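Local coordinates for protein pumilio homology domain family member 4 (PDB 3BWT) that binds messenger RNA through its Pumilio homology domain, the single-stranded RNA-binding part of the yeast protein Puf4, at residues Thr290-Ser295 with Arg305-Val310; Lys251-Ala256 with Glu260-Glu265; Val78-Ser83 with Gln114-Ser119. All coordinates share one frame; numbering follows the deposited sequence.

Contact 1 of 3, residues Thr290-Ser295 with Arg305-Val310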
# COMPACT_ATOMS: atom_id res chain seq x y z
N THR A 290 -18.49 -16.00 -9.67
CA THR A 290 -18.79 -14.63 -9.29
C THR A 290 -19.93 -14.11 -10.16
O THR A 290 -20.85 -13.47 -9.66
CB THR A 290 -17.58 -13.72 -9.42
OG1 THR A 290 -16.69 -13.98 -8.33
CG2 THR A 290 -18.00 -12.27 -9.35
N ALA A 291 -19.86 -14.41 -11.45
CA ALA A 291 -20.84 -13.93 -12.42
C ALA A 291 -22.24 -14.39 -12.06
O ALA A 291 -23.19 -13.61 -12.07
CB ALA A 291 -20.47 -14.39 -13.81
N LEU A 292 -22.35 -15.67 -11.73
CA LEU A 292 -23.61 -16.25 -11.28
C LEU A 292 -24.08 -15.65 -9.97
O LEU A 292 -25.26 -15.36 -9.80
CB LEU A 292 -23.48 -17.77 -11.13
CG LEU A 292 -23.36 -18.58 -12.42
CD1 LEU A 292 -22.62 -19.89 -12.18
CD2 LEU A 292 -24.72 -18.81 -13.03
N ASP A 293 -23.15 -15.47 -9.03
CA ASP A 293 -23.49 -14.96 -7.71
C ASP A 293 -24.03 -13.55 -7.81
O ASP A 293 -25.12 -13.25 -7.30
CB ASP A 293 -22.28 -15.01 -6.78
CG ASP A 293 -22.56 -14.41 -5.40
OD1 ASP A 293 -23.55 -14.80 -4.76
OD2 ASP A 293 -21.77 -13.55 -4.96
N ILE A 294 -23.28 -12.67 -8.48
CA ILE A 294 -23.72 -11.30 -8.69
C ILE A 294 -25.06 -11.25 -9.43
O ILE A 294 -26.01 -10.64 -8.96
CB ILE A 294 -22.67 -10.46 -9.46
CG1 ILE A 294 -21.41 -10.30 -8.62
CG2 ILE A 294 -23.24 -9.09 -9.82
CD1 ILE A 294 -21.66 -9.76 -7.23
N SER A 295 -25.12 -11.91 -10.59
CA SER A 295 -26.32 -11.85 -11.43
C SER A 295 -27.57 -12.35 -10.71
O SER A 295 -28.66 -11.79 -10.90
CB SER A 295 -26.10 -12.60 -12.75
OG SER A 295 -25.99 -14.00 -12.53
N ARG A 305 -30.19 -16.28 -17.77
CA ARG A 305 -29.47 -16.37 -19.03
C ARG A 305 -28.14 -17.12 -18.88
O ARG A 305 -27.83 -18.01 -19.68
CB ARG A 305 -29.28 -14.98 -19.64
CG ARG A 305 -28.60 -15.04 -20.98
CD ARG A 305 -28.48 -13.68 -21.63
NE ARG A 305 -27.80 -13.75 -22.92
CZ ARG A 305 -27.55 -12.70 -23.70
NH1 ARG A 305 -27.94 -11.48 -23.34
NH2 ARG A 305 -26.92 -12.87 -24.85
N LEU A 306 -27.37 -16.76 -17.88
CA LEU A 306 -26.15 -17.48 -17.55
C LEU A 306 -26.43 -18.94 -17.22
O LEU A 306 -25.77 -19.85 -17.73
CB LEU A 306 -25.44 -16.84 -16.36
CG LEU A 306 -24.88 -15.42 -16.49
CD1 LEU A 306 -24.36 -14.98 -15.14
CD2 LEU A 306 -23.78 -15.38 -17.51
N SER A 307 -27.40 -19.17 -16.33
CA SER A 307 -27.75 -20.51 -15.91
C SER A 307 -27.99 -21.44 -17.09
O SER A 307 -27.52 -22.58 -17.09
CB SER A 307 -28.98 -20.49 -15.03
OG SER A 307 -28.67 -19.98 -13.75
N GLU A 308 -28.71 -20.97 -18.10
CA GLU A 308 -29.13 -21.88 -19.16
C GLU A 308 -28.01 -22.27 -20.11
O GLU A 308 -28.12 -23.27 -20.82
CB GLU A 308 -30.38 -21.38 -19.90
CG GLU A 308 -30.29 -19.99 -20.49
CD GLU A 308 -31.67 -19.43 -20.82
OE1 GLU A 308 -32.67 -19.97 -20.27
OE2 GLU A 308 -31.75 -18.47 -21.63
N ILE A 309 -26.93 -21.49 -20.12
CA ILE A 309 -25.74 -21.88 -20.87
C ILE A 309 -24.83 -22.77 -20.04
O ILE A 309 -24.19 -23.69 -20.56
CB ILE A 309 -24.95 -20.66 -21.31
CG1 ILE A 309 -25.76 -19.85 -22.30
CG2 ILE A 309 -23.61 -21.10 -21.90
CD1 ILE A 309 -25.03 -18.65 -22.84
N VAL A 310 -24.77 -22.50 -18.74
CA VAL A 310 -23.92 -23.25 -17.84
C VAL A 310 -24.42 -24.67 -17.56
O VAL A 310 -23.64 -25.62 -17.57
CB VAL A 310 -23.75 -22.53 -16.49
CG1 VAL A 310 -23.06 -23.45 -15.48
CG2 VAL A 310 -22.99 -21.22 -16.66
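Ser295 OG, buried between two helices and lying next to the side chain of Leu306, has two carbonyl oxygens of its own helix within bonding distance. Ala291 O is 2.9 Å from Ser295 OG and Leu292 O is 3.1 Å from it; either oxygen could accept its single proton. With chi1 at 68° the hydroxyl sits between the backbone N and the carbonyl carbon of Ser295, folded back over the preceding turn where both carbonyls end. The buried hydroxyl thus lies beside Leu306 CD1 while its candidate acceptors belong to its own helix.

Leu306 advances that methyl end-on into the angle between Ala291 and Ser295. Its CD1 packs 3.8 Å from Ser295 CB and 4.2 Å from Ala291 CB. From the other side the reach is reversed: Leu292 CD2 extends to Leu306 CB at 3.9 Å, the two leucines crossing at a slant. Leu292 starts out along the flank of its helix, and its CG, anti to the carbonyl carbon (chi1 -71°), lets the branch come over to the partner. The same methyl passes near Ser307, whose hydroxyl is bonded to Tyr303 O.

Helices 284-298 and 300-310 form a roughly antiparallel hairpin, largely within the eighth Pumilio repeat, the two segments crossing at -145° with axes 10.4 Å apart. Helix 256-279 covers one part of the pair, its Leu267 touching Leu306, while Ile327 of helix 322-328 packs on both Leu292 and Val310.

Contact 2 of 3, residues Lys251-Ala256 with Glu260-Glu265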
# COMPACT_ATOMS: atom_id res chain seq x y z
N LYS A 251 -13.09 -7.82 -9.78
CA LYS A 251 -13.23 -6.55 -9.09
C LYS A 251 -14.39 -5.76 -9.70
O LYS A 251 -15.22 -5.21 -8.98
CB LYS A 251 -11.94 -5.74 -9.18
CG LYS A 251 -12.03 -4.40 -8.49
CD LYS A 251 -12.47 -4.59 -7.06
CE LYS A 251 -12.57 -3.27 -6.36
NZ LYS A 251 -12.66 -3.46 -4.88
N ILE A 252 -14.42 -5.72 -11.03
CA ILE A 252 -15.50 -5.08 -11.77
C ILE A 252 -16.84 -5.80 -11.58
O ILE A 252 -17.87 -5.16 -11.37
CB ILE A 252 -15.15 -5.01 -13.27
CG1 ILE A 252 -14.02 -4.02 -13.51
CG2 ILE A 252 -16.37 -4.60 -14.07
CD1 ILE A 252 -13.23 -4.29 -14.78
N LEU A 253 -16.82 -7.13 -11.63
CA LEU A 253 -18.04 -7.90 -11.40
C LEU A 253 -18.61 -7.62 -10.01
O LEU A 253 -19.80 -7.82 -9.78
CB LEU A 253 -17.78 -9.41 -11.54
CG LEU A 253 -17.59 -9.94 -12.95
CD1 LEU A 253 -17.41 -11.45 -12.92
CD2 LEU A 253 -18.78 -9.55 -13.82
N LYS A 254 -17.76 -7.17 -9.10
CA LYS A 254 -18.17 -6.91 -7.72
C LYS A 254 -18.39 -5.42 -7.46
O LYS A 254 -18.65 -5.00 -6.33
CB LYS A 254 -17.16 -7.50 -6.72
CG LYS A 254 -17.20 -9.02 -6.62
CD LYS A 254 -16.21 -9.54 -5.59
CE LYS A 254 -16.38 -11.04 -5.35
NZ LYS A 254 -15.58 -11.53 -4.19
N THR A 255 -18.29 -4.62 -8.52
CA THR A 255 -18.61 -3.20 -8.41
C THR A 255 -19.97 -2.91 -9.03
O THR A 255 -20.10 -2.79 -10.25
CB THR A 255 -17.53 -2.35 -9.07
OG1 THR A 255 -16.26 -2.68 -8.50
CG2 THR A 255 -17.82 -0.85 -8.87
N ALA A 256 -20.99 -2.80 -8.17
CA ALA A 256 -22.38 -2.80 -8.61
C ALA A 256 -22.68 -2.05 -9.90
O ALA A 256 -23.36 -2.60 -10.78
CB ALA A 256 -23.30 -2.33 -7.49
N GLU A 260 -23.01 -5.29 -14.54
CA GLU A 260 -23.85 -5.85 -15.58
C GLU A 260 -23.32 -5.71 -17.02
O GLU A 260 -23.44 -6.64 -17.81
CB GLU A 260 -25.30 -5.37 -15.39
CG GLU A 260 -25.80 -5.74 -13.97
CD GLU A 260 -27.28 -5.50 -13.73
OE1 GLU A 260 -27.98 -4.98 -14.63
OE2 GLU A 260 -27.74 -5.83 -12.61
N PRO A 261 -22.72 -4.57 -17.35
CA PRO A 261 -22.03 -4.50 -18.65
C PRO A 261 -21.01 -5.63 -18.84
O PRO A 261 -20.92 -6.22 -19.92
CB PRO A 261 -21.30 -3.16 -18.57
CG PRO A 261 -22.16 -2.33 -17.69
CD PRO A 261 -22.75 -3.27 -16.67
N MET A 262 -20.26 -5.93 -17.78
CA MET A 262 -19.25 -6.99 -17.84
C MET A 262 -19.89 -8.36 -17.99
O MET A 262 -19.48 -9.16 -18.83
CB MET A 262 -18.34 -6.96 -16.60
CG MET A 262 -17.19 -7.96 -16.64
SD MET A 262 -16.00 -7.73 -17.99
CE MET A 262 -15.24 -6.18 -17.51
N ILE A 263 -20.89 -8.63 -17.16
CA ILE A 263 -21.64 -9.88 -17.24
C ILE A 263 -22.21 -10.04 -18.64
O ILE A 263 -22.23 -11.14 -19.19
CB ILE A 263 -22.76 -9.92 -16.19
CG1 ILE A 263 -22.16 -9.96 -14.78
CG2 ILE A 263 -23.68 -11.11 -16.42
CD1 ILE A 263 -23.18 -9.93 -13.67
N LEU A 264 -22.66 -8.93 -19.20
CA LEU A 264 -23.21 -8.90 -20.55
C LEU A 264 -22.19 -9.30 -21.60
O LEU A 264 -22.50 -10.07 -22.51
CB LEU A 264 -23.73 -7.51 -20.87
CG LEU A 264 -25.24 -7.34 -20.76
CD1 LEU A 264 -25.60 -5.87 -20.90
CD2 LEU A 264 -25.92 -8.19 -21.82
N GLU A 265 -20.99 -8.74 -21.50
CA GLU A 265 -19.91 -9.06 -22.42
C GLU A 265 -19.62 -10.55 -22.38
O GLU A 265 -19.53 -11.22 -23.42
CB GLU A 265 -18.65 -8.28 -22.06
CG GLU A 265 -17.59 -8.32 -23.14
CD GLU A 265 -18.00 -7.54 -24.36
OE1 GLU A 265 -18.97 -6.76 -24.26
OE2 GLU A 265 -17.35 -7.71 -25.42
O HOH W 1 -24.38 -3.01 -13.26
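Ile252 and Leu253, at the end of helix 245-253, pack against Met262 and Ile263 of helix 256-279; both segments lie in the seventh Pumilio repeat, and the contact joins two successive helices across the tight turn between them. At Glu260 the link is made through solvent: a water donates to Ala256 O at 2.7 Å and accepts from Glu260 N, bridging the two backbones. The carboxylate of Glu260 leads off in another direction, to Asn299. Pro261, which has no N-H to give to the preceding turn, marks a kink in the helix.

Met262 carries most of the contact from its own segment. Its CG leaves anti to the backbone N (chi1 -175°), and the chain then bends at both chi2 and chi3, so that the methyl curls round toward Ile252 instead of running straight on. Met262 CE lies 3.9 Å from Ile252 CD1 and also touches Ile252 CG2, the methionine crossing the isoleucine at about a right angle. Nearer its root, Met262 CG meets Leu253 CD2 at 3.6 Å, again with the chains crosswise.

Ile263 receives that same leucine methyl on its CG1, 3.5 Å from Leu253 CD2, and the two side chains pass at a slant. Leu253 CD2 therefore bears on two consecutive residues of the helix at once, while other parts of Leu253 and Ile263 touch helix 284-298. Where the first helix gives way to the turn, Thr255 folds its hydroxyl back and OG1 donates to Lys251 O at 2.8 Å. The hydroxyl oxygen lies 33° out of the plane of that carbonyl.

Contact 3 of 3, residues Val78-Ser83 with Gln114-Ser119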
# COMPACT_ATOMS: atom_id res chain seq x y z
N VAL A 78 17.31 19.71 15.24
CA VAL A 78 18.72 19.37 15.21
C VAL A 78 18.89 17.90 14.84
O VAL A 78 19.75 17.54 14.03
CB VAL A 78 19.43 19.67 16.55
CG1 VAL A 78 20.86 19.11 16.54
CG2 VAL A 78 19.42 21.16 16.84
N LEU A 79 18.08 17.04 15.46
CA LEU A 79 18.11 15.62 15.13
C LEU A 79 17.81 15.42 13.66
O LEU A 79 18.42 14.57 13.00
CB LEU A 79 17.14 14.83 16.00
CG LEU A 79 17.46 14.82 17.49
CD1 LEU A 79 16.63 13.78 18.25
CD2 LEU A 79 18.95 14.57 17.71
N THR A 80 16.87 16.21 13.13
CA THR A 80 16.51 16.11 11.72
C THR A 80 17.69 16.53 10.86
O THR A 80 18.00 15.88 9.87
CB THR A 80 15.27 16.97 11.33
OG1 THR A 80 14.15 16.67 12.17
CG2 THR A 80 14.88 16.72 9.88
N LYS A 81 18.35 17.63 11.23
CA LYS A 81 19.45 18.14 10.41
C LYS A 81 20.64 17.19 10.35
O LYS A 81 21.27 17.04 9.31
CB LYS A 81 19.89 19.54 10.86
CG LYS A 81 18.90 20.65 10.50
CD LYS A 81 19.38 22.03 10.97
CE LYS A 81 18.40 23.13 10.56
NZ LYS A 81 18.92 24.50 10.88
N ILE A 82 20.93 16.54 11.47
CA ILE A 82 22.06 15.63 11.56
C ILE A 82 21.80 14.36 10.78
O ILE A 82 22.69 13.84 10.09
CB ILE A 82 22.36 15.27 13.04
CG1 ILE A 82 23.00 16.47 13.77
CG2 ILE A 82 23.24 14.03 13.14
CD1 ILE A 82 23.29 16.22 15.24
N SER A 83 20.58 13.85 10.88
CA SER A 83 20.25 12.58 10.24
C SER A 83 19.93 12.73 8.75
O SER A 83 20.14 11.78 7.99
CB SER A 83 19.11 11.87 10.97
OG SER A 83 17.97 12.70 11.07
N GLN A 114 10.46 20.77 4.85
CA GLN A 114 11.31 21.08 3.71
C GLN A 114 12.62 20.32 3.77
O GLN A 114 13.10 19.82 2.76
CB GLN A 114 11.54 22.59 3.58
CG GLN A 114 10.43 23.29 2.84
CD GLN A 114 9.93 22.47 1.66
OE1 GLN A 114 8.73 22.18 1.56
NE2 GLN A 114 10.85 22.09 0.77
N ILE A 115 13.19 20.21 4.97
CA ILE A 115 14.40 19.41 5.16
C ILE A 115 14.16 17.93 4.81
O ILE A 115 15.04 17.26 4.25
CB ILE A 115 14.96 19.53 6.60
CG1 ILE A 115 15.57 20.92 6.81
CG2 ILE A 115 15.99 18.44 6.88
CD1 ILE A 115 16.01 21.18 8.25
N VAL A 116 12.98 17.43 5.13
CA VAL A 116 12.67 16.04 4.83
C VAL A 116 12.46 15.83 3.34
O VAL A 116 13.09 14.95 2.76
CB VAL A 116 11.48 15.51 5.66
CG1 VAL A 116 10.96 14.21 5.07
CG2 VAL A 116 11.90 15.30 7.11
N VAL A 117 11.61 16.63 2.70
CA VAL A 117 11.41 16.47 1.26
C VAL A 117 12.73 16.67 0.53
O VAL A 117 13.07 15.90 -0.37
CB VAL A 117 10.34 17.42 0.67
CG1 VAL A 117 9.13 17.51 1.59
CG2 VAL A 117 10.91 18.80 0.43
N ASP A 118 13.49 17.69 0.92
CA ASP A 118 14.76 17.96 0.26
C ASP A 118 15.66 16.74 0.36
O ASP A 118 16.40 16.42 -0.57
CB ASP A 118 15.46 19.18 0.88
CG ASP A 118 14.85 20.50 0.46
OD1 ASP A 118 13.80 20.50 -0.24
OD2 ASP A 118 15.42 21.55 0.83
N SER A 119 15.59 16.05 1.50
CA SER A 119 16.49 14.93 1.79
C SER A 119 16.06 13.64 1.12
O SER A 119 16.91 12.81 0.80
CB SER A 119 16.60 14.70 3.29
OG SER A 119 17.51 15.59 3.89
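Helix segments 78-83 and 114-119 run almost parallel, their directions differing by 13° and their axes 10.3 Å apart, with the backbones nearest each other at Lys81 and Ile115. Ile115 carries the contact from its side, using two branches for two partners. Its CG2, anti to the backbone N, meets Thr80 CG2 methyl to methyl at 3.6 Å, the two side chains passing obliquely. Its longer branch goes the other way, and Ile115 CD1 comes to rest 3.7 Å from Lys81 CG and also close to CE of that residue. Because Lys81 is extended beyond CG, it presents a length of methylene chain that the isoleucine crosses at about a right angle, while NZ continues past the contact to a long, weak ion pair with Glu111.

Helices of successive Pumilio repeats stack side by side in this way along the solenoid of a PUF domain: helix 73-83 begins in the second repeat and helix 110-120 in the third. Leu103 of helix 96-106 touches Thr80, Ser83 and Val116, on the buried side of the contact; Lys81 lies at the solvent edge.

The hydroxyls of Thr80, Ser83 and Ser119 each bond to a carbonyl of their own helix. Thr80 OG1 bonds back to Arg76 O, which leaves the methyl of the threonine to face Ile115. Ser83 OG donates to Leu79 O at 2.7 Å, and Ser83 N reaches the same oxygen from the opposite face of the carbonyl plane. Ser119 does likewise in helix 110-120, its OG donating to Ile115 O at 3.0 Å with a C=O...donor angle of 160°; Ser119 OG is also weakly bonded to Ser84 O.

Contacts 1 and 2 are neighbours near the C-terminal end of the solenoid, their centres about 12 Å apart, and both are buried. They share a boundary: Ile294 CG2 packs on Ile263 CD1, and Thr290 CG2 on Leu253 CB, so helices 256-279 and 284-298 join one core. Contact 3 lies on the other side of the chain's centre, its centre about 48 Å from that of contact 2, and is partly buried. Contacts 1 and 2 each join helices consecutive in the chain, whereas contact 3 joins near-parallel helices of different repeats. Two leucines with alanine and serine make contact 1; leucine, isoleucine, methionine and a bridging water contact 2; threonine and lysine methylenes enter contact 3.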